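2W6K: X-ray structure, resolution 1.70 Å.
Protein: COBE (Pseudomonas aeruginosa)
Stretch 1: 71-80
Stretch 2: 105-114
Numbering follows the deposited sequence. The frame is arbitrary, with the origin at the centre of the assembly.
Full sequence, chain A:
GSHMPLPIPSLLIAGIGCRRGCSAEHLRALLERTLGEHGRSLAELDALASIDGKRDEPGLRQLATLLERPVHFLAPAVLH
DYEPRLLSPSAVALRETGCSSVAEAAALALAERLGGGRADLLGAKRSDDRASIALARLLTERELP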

ATOM      1  N   VAL A  71       8.759  -1.337   5.338  1.00 11.86           N
ATOM      2  CA  VAL A  71       7.733  -2.197   4.730  1.00 10.62           C
ATOM      3  C   VAL A  71       7.125  -3.075   5.822  1.00  9.78           C
ATOM      4  O   VAL A  71       7.856  -3.674   6.642  1.00 10.66           O
ATOM      5  N   HIS A  72       5.792  -3.076   5.852  1.00  9.37           N
ATOM      6  CA  HIS A  72       4.994  -3.800   6.831  1.00 11.27           C
ATOM      7  C   HIS A  72       4.264  -4.885   6.109  1.00 11.61           C
ATOM      8  O   HIS A  72       3.675  -4.641   5.054  1.00 11.81           O
ATOM      9  N   PHE A  73       4.285  -6.078   6.688  1.00 11.37           N
ATOM     10  CA  PHE A  73       3.554  -7.210   6.150  1.00 12.14           C
ATOM     11  C   PHE A  73       2.409  -7.533   7.080  1.00 12.64           C
ATOM     12  O   PHE A  73       2.621  -7.819   8.282  1.00 13.07           O
ATOM     13  N   LEU A  74       1.198  -7.428   6.547  1.00 11.75           N
ATOM     14  CA  LEU A  74      -0.016  -7.511   7.351  1.00 13.00           C
ATOM     15  C   LEU A  74      -0.685  -8.885   7.240  1.00 12.21           C
ATOM     16  O   LEU A  74      -0.663  -9.532   6.192  1.00 11.34           O
ATOM     17  N   ALA A  75      -1.327  -9.300   8.328  1.00 12.53           N
ATOM     18  CA  ALA A  75      -2.007 -10.599   8.316  1.00 13.28           C
ATOM     19  C   ALA A  75      -3.105 -10.631   7.261  1.00 13.14           C
ATOM     20  O   ALA A  75      -3.842  -9.652   7.108  1.00 14.25           O
ATOM     21  N   PRO A  76      -3.253 -11.772   6.562  1.00 12.93           N
ATOM     22  CA  PRO A  76      -4.363 -11.938   5.631  1.00 13.96           C
ATOM     23  C   PRO A  76      -5.703 -11.587   6.300  1.00 14.53           C
ATOM     24  O   PRO A  76      -6.544 -10.901   5.695  1.00 13.93           O
ATOM     25  N   ALA A  77      -5.899 -12.016   7.551  1.00 14.35           N
ATOM     26  CA  ALA A  77      -7.182 -11.750   8.217  1.00 14.50           C
ATOM     27  C   ALA A  77      -7.416 -10.252   8.402  1.00 14.71           C
ATOM     28  O   ALA A  77      -8.557  -9.788   8.336  1.00 15.98           O
ATOM     29  N   VAL A  78      -6.336  -9.493   8.599  1.00 14.56           N
ATOM     30  CA  VAL A  78      -6.446  -8.046   8.686  1.00 13.48           C
ATOM     31  C   VAL A  78      -6.897  -7.438   7.353  1.00 14.16           C
ATOM     32  O   VAL A  78      -7.785  -6.591   7.326  1.00 14.12           O
ATOM     33  N   LEU A  79      -6.262  -7.860   6.264  1.00 13.70           N
ATOM     34  CA  LEU A  79      -6.597  -7.371   4.913  1.00 14.40           C
ATOM     35  C   LEU A  79      -8.051  -7.652   4.564  1.00 15.55           C
ATOM     36  O   LEU A  79      -8.715  -6.834   3.934  1.00 14.96           O
ATOM     37  N   HIS A  80      -8.554  -8.800   5.011  1.00 15.94           N
ATOM     38  CA  HIS A  80      -9.947  -9.181   4.762  1.00 17.80           C
ATOM     39  C   HIS A  80     -10.973  -8.158   5.262  1.00 17.95           C
ATOM     40  O   HIS A  80     -12.040  -7.988   4.642  1.00 18.79           O
ATOM     41  N   ALA A 105      -5.893  -3.496  -0.324  1.00  8.49           N
ATOM     42  CA  ALA A 105      -6.187  -3.817   1.089  1.00  8.36           C
ATOM     43  C   ALA A 105      -5.037  -3.488   2.000  1.00  7.77           C
ATOM     44  O   ALA A 105      -5.273  -2.967   3.082  1.00  8.76           O
ATOM     45  N   ALA A 106      -3.797  -3.745   1.562  1.00 10.15           N
ATOM     46  CA  ALA A 106      -2.628  -3.493   2.437  1.00  8.22           C
ATOM     47  C   ALA A 106      -2.413  -1.985   2.626  1.00  8.80           C
ATOM     48  O   ALA A 106      -2.081  -1.519   3.731  1.00  9.29           O
ATOM     49  N   ALA A 107      -2.655  -1.228   1.565  1.00  8.51           N
ATOM     50  CA  ALA A 107      -2.538   0.228   1.634  1.00  8.44           C
ATOM     51  C   ALA A 107      -3.521   0.806   2.663  1.00  8.54           C
ATOM     52  O   ALA A 107      -3.115   1.565   3.552  1.00  9.94           O
ATOM     53  N   LEU A 108      -4.799   0.437   2.551  1.00  9.09           N
ATOM     54  CA  LEU A 108      -5.813   0.917   3.462  1.00 10.17           C
ATOM     55  C   LEU A 108      -5.491   0.487   4.895  1.00 10.37           C
ATOM     56  O   LEU A 108      -5.539   1.315   5.818  1.00 11.50           O
ATOM     57  N   ALA A 109      -5.195  -0.802   5.074  1.00 10.34           N
ATOM     58  CA  ALA A 109      -4.941  -1.391   6.409  1.00 10.80           C
ATOM     59  C   ALA A 109      -3.822  -0.707   7.153  1.00 11.35           C
ATOM     60  O   ALA A 109      -4.002  -0.308   8.314  1.00 12.19           O
ATOM     61  N   LEU A 110      -2.681  -0.519   6.490  1.00 10.82           N
ATOM     62  CA  LEU A 110      -1.550   0.110   7.131  1.00 10.96           C
ATOM     63  C   LEU A 110      -1.837   1.587   7.410  1.00 11.39           C
ATOM     64  O   LEU A 110      -1.473   2.095   8.476  1.00 11.61           O
ATOM     65  N   ALA A 111      -2.471   2.283   6.470  1.00 10.59           N
ATOM     66  CA  ALA A 111      -2.734   3.718   6.676  1.00 10.97           C
ATOM     67  C   ALA A 111      -3.581   3.922   7.928  1.00 11.95           C
ATOM     68  O   ALA A 111      -3.298   4.808   8.741  1.00 13.01           O
ATOM     69  N   GLU A 112      -4.587   3.076   8.097  1.00 12.41           N
ATOM     70  CA  GLU A 112      -5.519   3.220   9.245  1.00 14.44           C
ATOM     71  C   GLU A 112      -4.859   2.858  10.559  1.00 15.17           C
ATOM     72  O   GLU A 112      -5.174   3.468  11.587  1.00 15.16           O
ATOM     73  N   ARG A 113      -3.959   1.868  10.538  1.00 15.45           N
ATOM     74  CA  ARG A 113      -3.202   1.470  11.730  1.00 16.27           C
ATOM     75  C   ARG A 113      -2.179   2.467  12.213  1.00 16.61           C
ATOM     76  O   ARG A 113      -2.066   2.684  13.434  1.00 17.13           O
ATOM     77  N   LEU A 114      -1.416   3.047  11.284  1.00 14.69           N
ATOM     78  CA  LEU A 114      -0.478   4.106  11.624  1.00 14.16           C
ATOM     79  C   LEU A 114      -1.202   5.397  11.961  1.00 15.16           C
ATOM     80  O   LEU A 114      -0.744   6.141  12.846  1.00 14.65           O
TER

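Strand 71-74 and the short helix that begins at Pro76 both lie across helix 105-114, the short helix at close to a right angle (92°) and the strand at 106°. No hydrogen bond joins the two stretches; side-chain packing holds them together, and three leucines, Leu74, Leu79 and Leu110, each cover more of it than any other residue.

Leu74 points toward the helix and is buried. Its chi1 is m, but chi2, at 98°, lies between the usual wells. From this position CD2 of Leu74 packs 3.7 Å from CB of Ala109 and 4.0 Å from CD of Arg113, while CD1 of Leu74 lies 4.3 Å from CB of Leu110. A branched aliphatic chain suits a site where the nearest side-chain atoms of the helix are methyl and methylene carbons.

Leu79 reaches the same surface from the short helix. Its CA-to-CB bond points sideways, yet the m,t rotamer brings the tip closer, setting CD2 of Leu79 3.8 Å from CB of Ala109 and 3.8 Å from CA of Ala106. Nearer the backbone, CB of Leu79 is 3.9 Å from CB of Ala105. Small alanines suit this face: with only a methyl on each, the backbones approach to 5.2 Å between CA of Leu79 and CA of Ala105. Ala109 thus meets both leucines, and also Val78, whose CG1 (chi1 t) is 4.0 Å from CB of Ala109.

Leu110, in the t,p rotamer, faces the strand at His72. CD1 of Leu110 sits over one face of the His72 imidazole, 3.9 Å from the ring centroid in a CH-pi contact, and CD2 of Leu110 comes within 3.5 Å of CD2 of His72. The histidine, chi1 m, thereby offers a flat surface to a methyl group.

Arg113 closes the more exposed edge. CG1 of Val78 lies over one face of the Arg113 guanidinium, 3.4 Å from NH1 of Arg113, while NH2 of Arg113 donates a 3.0 Å hydrogen bond to O of Ala109 within its own helix. The arginine can therefore cover apolar neighbours while its charged end keeps a polar partner.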

ATOM      1  CB  VAL A  71       8.262  -3.045   3.523  1.00 10.71           C
ATOM      2  CG1 VAL A  71       9.448  -3.933   3.945  1.00 11.65           C
ATOM      3  CG2 VAL A  71       7.136  -3.892   2.899  1.00  9.99           C
ATOM      4  CB  HIS A  72       3.975  -2.866   7.478  1.00 11.63           C
ATOM      5  CG  HIS A  72       4.590  -1.758   8.270  1.00 12.88           C
ATOM      6  ND1 HIS A  72       4.720  -1.801   9.644  1.00 17.54           N
ATOM      7  CD2 HIS A  72       5.116  -0.575   7.879  1.00 16.88           C
ATOM      8  CE1 HIS A  72       5.287  -0.682  10.063  1.00 19.08           C
ATOM      9  NE2 HIS A  72       5.537   0.078   9.012  1.00 14.65           N
ATOM     10  CB  PHE A  73       4.500  -8.387   5.978  1.00 11.94           C
ATOM     11  CG  PHE A  73       5.611  -8.116   5.004  1.00 12.32           C
ATOM     12  CD1 PHE A  73       5.418  -8.306   3.635  1.00 11.43           C
ATOM     13  CD2 PHE A  73       6.845  -7.654   5.464  1.00 11.97           C
ATOM     14  CE1 PHE A  73       6.438  -8.049   2.731  1.00 12.23           C
ATOM     15  CE2 PHE A  73       7.882  -7.393   4.568  1.00 13.50           C
ATOM     16  CZ  PHE A  73       7.685  -7.587   3.204  1.00 14.24           C
ATOM     17  CB  LEU A  74      -1.002  -6.388   6.980  1.00 14.03           C
ATOM     18  CG  LEU A  74      -0.503  -4.989   7.393  1.00 18.81           C
ATOM     19  CD1 LEU A  74       0.120  -4.289   6.239  1.00 22.02           C
ATOM     20  CD2 LEU A  74      -1.618  -4.152   7.986  1.00 20.98           C
ATOM     21  CB  ALA A  75      -2.637 -10.856   9.715  1.00 12.90           C
ATOM     22  CB  PRO A  76      -4.262 -13.431   5.250  1.00 13.62           C
ATOM     23  CG  PRO A  76      -2.785 -13.720   5.333  1.00 12.01           C
ATOM     24  CD  PRO A  76      -2.348 -12.942   6.561  1.00 13.43           C
ATOM     25  CB  ALA A  77      -7.258 -12.499   9.555  1.00 13.88           C
ATOM     26  CB  VAL A  78      -5.121  -7.362   9.136  1.00 14.04           C
ATOM     27  CG1 VAL A  78      -5.239  -5.862   9.001  1.00 14.54           C
ATOM     28  CG2 VAL A  78      -4.763  -7.757  10.593  1.00 16.43           C
ATOM     29  CB  LEU A  79      -5.663  -7.996   3.865  1.00 14.50           C
ATOM     30  CG  LEU A  79      -4.158  -7.675   4.059  1.00 12.77           C
ATOM     31  CD1 LEU A  79      -3.397  -7.845   2.742  1.00 14.77           C
ATOM     32  CD2 LEU A  79      -3.881  -6.273   4.654  1.00 16.00           C
ATOM     33  CB  HIS A  80     -10.238 -10.547   5.369  1.00 17.81           C
ATOM     34  CG  HIS A  80     -11.671 -10.949   5.243  1.00 20.40           C
ATOM     35  ND1 HIS A  80     -12.221 -11.344   4.048  1.00 25.34           N
ATOM     36  CD2 HIS A  80     -12.672 -10.987   6.153  1.00 24.34           C
ATOM     37  CE1 HIS A  80     -13.504 -11.614   4.222  1.00 24.63           C
ATOM     38  NE2 HIS A  80     -13.803 -11.405   5.490  1.00 26.42           N
ATOM     39  CB  ALA A 105      -6.599  -5.278   1.258  1.00  8.48           C
ATOM     40  CB  ALA A 106      -1.367  -4.174   1.921  1.00  9.51           C
ATOM     41  CB  ALA A 107      -2.720   0.865   0.241  1.00  9.15           C
ATOM     42  CB  LEU A 108      -7.176   0.379   3.038  1.00 11.36           C
ATOM     43  CG  LEU A 108      -7.794   1.054   1.816  1.00 11.53           C
ATOM     44  CD1 LEU A 108      -8.999   0.237   1.379  1.00 13.45           C
ATOM     45  CD2 LEU A 108      -8.179   2.503   2.172  1.00 12.55           C
ATOM     46  CB  ALA A 109      -4.698  -2.904   6.308  1.00 10.06           C
ATOM     47  CB  LEU A 110      -0.268  -0.054   6.303  1.00 10.91           C
ATOM     48  CG  LEU A 110       0.996   0.466   6.986  1.00  9.80           C
ATOM     49  CD1 LEU A 110       1.243  -0.307   8.323  1.00 11.07           C
ATOM     50  CD2 LEU A 110       2.200   0.354   6.086  1.00 10.51           C
ATOM     51  CB  ALA A 111      -3.426   4.327   5.464  1.00 10.72           C
ATOM     52  CB  GLU A 112      -6.809   2.420   9.026  1.00 14.63           C
ATOM     53  CG  GLU A 112      -7.605   2.946   7.843  1.00 17.02           C
ATOM     54  CD  GLU A 112      -9.050   2.480   7.805  1.00 19.88           C
ATOM     55  OE1 GLU A 112      -9.361   1.467   8.456  1.00 21.43           O
ATOM     56  OE2 GLU A 112      -9.842   3.131   7.081  1.00 22.35           O
ATOM     57  CB  ARG A 113      -2.544   0.096  11.543  1.00 17.70           C
ATOM     58  CG  ARG A 113      -3.558  -0.949  11.735  1.00 20.04           C
ATOM     59  CD  ARG A 113      -3.273  -2.281  11.123  1.00 23.24           C
ATOM     60  NE  ARG A 113      -4.427  -3.095  11.460  1.00 25.05           N
ATOM     61  CZ  ARG A 113      -5.621  -2.991  10.883  1.00 26.95           C
ATOM     62  NH1 ARG A 113      -6.611  -3.757  11.305  1.00 27.74           N
ATOM     63  NH2 ARG A 113      -5.832  -2.128   9.884  1.00 27.32           N
ATOM     64  CB  LEU A 114       0.538   4.353  10.491  1.00 13.28           C
ATOM     65  CG  LEU A 114       1.470   3.187  10.170  1.00 13.19           C
ATOM     66  CD1 LEU A 114       2.264   3.462   8.861  1.00 14.53           C
ATOM     67  CD2 LEU A 114       2.399   2.820  11.348  1.00 13.54           C
TER